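Local coordinates for GTPase-activating protein BEM3 (PDB 6FSF), which activates the GTPase activity of Cdc42 and, less efficiently, Rho1, and binds phosphatidylinositol 3-phosphate, this chain being its tandem PX-PH part, at residues K68-D73 and P114-L119. Sequence-based numbering, arbitrary orientation.
Sequences KSHVPD and PKNVGL
On Val117 the methyl CG1 stands anti to the backbone N (chi1 -176°), which turns CG2 beside that N and brings it against His70, whose CB it meets at 3.6 Å. His70 holds CG anti to its own carbonyl carbon (chi1 -67°), and rotation about CB–CG then turns CD2 towards the amide of Asn116. There CD2 of His70 lies 3.6 Å from ND2 of Asn116; the approach to the ring is oblique and the two planes stand 60° apart, evidence of van der Waals contact rather than a parallel stack. The imidazole is held from within its own helix: its ND1 is hydrogen-bonded to the carbonyl of Tyr66, on whose ring it also stacks.

Val71, the first residue to depart from helical backbone angles, carries the other half of the contact. Its CG1 meets CG and CD of Pro114 from outside the ring, 3.5 Å from CD of Pro114, a little tighter than usual for two carbons, while its CG2 approaches CG1 of Val117 more loosely at 4.4 Å. Pro114 occupies the N-cap position, and its carbonyl O accepts from N of Gly118 at 2.9 Å, within the first turn.

With 184 Å² buried in total, this is a small surface contact within the PX domain. It joins the C-terminal end of helix 57-70 to the start of helix 115-125, and Val117 continues the packing along the former by touching Tyr66 and Met67. Helix 57-70 follows strand 49-55, and helix 115-125 leads into its antiparallel neighbour, strand 129-130.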
loop_
_atom_site.group_PDB
_atom_site.type_symbol
_atom_site.label_atom_id
_atom_site.label_comp_id
_atom_site.label_asym_id
_atom_site.label_seq_id
_atom_site.Cartn_x
_atom_site.Cartn_y
_atom_site.Cartn_z
ATOM N N LYS A 68 -13.192 -19.424 -1.614
ATOM C CA LYS A 68 -13.220 -20.548 -0.682
ATOM C C LYS A 68 -14.426 -21.446 -0.930
ATOM O O LYS A 68 -14.342 -22.669 -0.771
ATOM C CB LYS A 68 -13.246 -20.054 0.765
ATOM C CG LYS A 68 -12.252 -18.963 1.121
ATOM C CD LYS A 68 -10.838 -19.482 1.276
ATOM C CE LYS A 68 -9.984 -18.457 2.013
ATOM N NZ LYS A 68 -8.555 -18.505 1.601
ATOM N N SER A 69 -15.550 -20.858 -1.336
ATOM C CA SER A 69 -16.812 -21.578 -1.452
ATOM C C SER A 69 -17.004 -22.249 -2.802
ATOM O O SER A 69 -17.737 -23.240 -2.885
ATOM C CB SER A 69 -17.982 -20.624 -1.188
ATOM O OG SER A 69 -17.765 -19.374 -1.821
ATOM N N HIS A 70 -16.383 -21.736 -3.860
ATOM C CA HIS A 70 -16.565 -22.300 -5.188
ATOM C C HIS A 70 -15.393 -23.160 -5.644
ATOM O O HIS A 70 -15.531 -23.885 -6.635
ATOM C CB HIS A 70 -16.817 -21.183 -6.208
ATOM C CG HIS A 70 -18.118 -20.474 -6.015
ATOM N ND1 HIS A 70 -18.366 -19.664 -4.929
ATOM C CD2 HIS A 70 -19.245 -20.456 -6.765
ATOM C CE1 HIS A 70 -19.590 -19.173 -5.020
ATOM N NE2 HIS A 70 -20.144 -19.637 -6.126
ATOM N N VAL A 71 -14.255 -23.108 -4.959
ATOM C CA VAL A 71 -13.189 -24.079 -5.188
ATOM C C VAL A 71 -12.707 -24.580 -3.832
ATOM O O VAL A 71 -11.630 -24.179 -3.382
ATOM C CB VAL A 71 -12.048 -23.483 -6.032
ATOM C CG1 VAL A 71 -12.199 -23.880 -7.478
ATOM C CG2 VAL A 71 -12.022 -21.973 -5.920
ATOM N N PRO A 72 -13.463 -25.443 -3.143
ATOM C CA PRO A 72 -13.004 -25.903 -1.823
ATOM C C PRO A 72 -11.815 -26.845 -1.896
ATOM O O PRO A 72 -11.008 -26.874 -0.959
ATOM C CB PRO A 72 -14.241 -26.610 -1.238
ATOM C CG PRO A 72 -15.396 -26.202 -2.107
ATOM C CD PRO A 72 -14.805 -25.957 -3.460
ATOM N N ASP A 73 -11.672 -27.610 -2.979
ATOM C CA ASP A 73 -10.654 -28.652 -3.042
ATOM C C ASP A 73 -9.275 -28.145 -3.440
ATOM O O ASP A 73 -8.313 -28.917 -3.367
ATOM C CB ASP A 73 -11.079 -29.745 -4.021
ATOM C CG ASP A 73 -12.180 -30.621 -3.470
ATOM O OD1 ASP A 73 -12.344 -30.666 -2.236
ATOM O OD2 ASP A 73 -12.871 -31.273 -4.277
ATOM N N PRO A 114 -12.203 -22.805 -12.311
ATOM C CA PRO A 114 -13.478 -23.001 -13.004
ATOM C C PRO A 114 -13.908 -21.729 -13.715
ATOM O O PRO A 114 -13.522 -20.621 -13.347
ATOM C CB PRO A 114 -14.444 -23.368 -11.875
ATOM C CG PRO A 114 -13.577 -23.993 -10.848
ATOM C CD PRO A 114 -12.268 -23.248 -10.908
ATOM N N LYS A 115 -14.725 -21.910 -14.754
ATOM C CA LYS A 115 -15.080 -20.796 -15.632
ATOM C C LYS A 115 -15.758 -19.663 -14.866
ATOM O O LYS A 115 -15.502 -18.483 -15.137
ATOM C CB LYS A 115 -15.977 -21.292 -16.763
ATOM C CG LYS A 115 -15.315 -22.333 -17.659
ATOM C CD LYS A 115 -16.249 -22.742 -18.787
ATOM C CE LYS A 115 -15.646 -23.831 -19.661
ATOM N NZ LYS A 115 -14.379 -23.394 -20.301
ATOM N N ASN A 116 -16.621 -19.999 -13.905
ATOM C CA ASN A 116 -17.303 -18.960 -13.135
ATOM C C ASN A 116 -16.334 -18.215 -12.219
ATOM O O ASN A 116 -16.405 -16.985 -12.098
ATOM C CB ASN A 116 -18.446 -19.576 -12.327
ATOM C CG ASN A 116 -18.000 -20.772 -11.507
ATOM O OD1 ASN A 116 -17.178 -21.576 -11.953
ATOM N ND2 ASN A 116 -18.539 -20.895 -10.302
ATOM N N VAL A 117 -15.415 -18.938 -11.577
ATOM C CA VAL A 117 -14.493 -18.303 -10.640
ATOM C C VAL A 117 -13.481 -17.440 -11.382
ATOM O O VAL A 117 -13.147 -16.333 -10.943
ATOM C CB VAL A 117 -13.796 -19.366 -9.772
ATOM C CG1 VAL A 117 -12.920 -18.699 -8.721
ATOM C CG2 VAL A 117 -14.821 -20.284 -9.124
ATOM N N GLY A 118 -12.969 -17.935 -12.510
ATOM C CA GLY A 118 -12.011 -17.156 -13.278
ATOM C C GLY A 118 -12.590 -15.846 -13.772
ATOM O O GLY A 118 -11.901 -14.823 -13.799
ATOM N N LEU A 119 -13.865 -15.857 -14.164
ATOM C CA LEU A 119 -14.511 -14.623 -14.594
ATOM C C LEU A 119 -14.638 -13.638 -13.439
ATOM O O LEU A 119 -14.404 -12.435 -13.611
ATOM C CB LEU A 119 -15.884 -14.932 -15.192
ATOM C CG LEU A 119 -16.785 -13.728 -15.479
ATOM C CD1 LEU A 119 -16.248 -12.898 -16.639
ATOM C CD2 LEU A 119 -18.210 -14.182 -15.746
#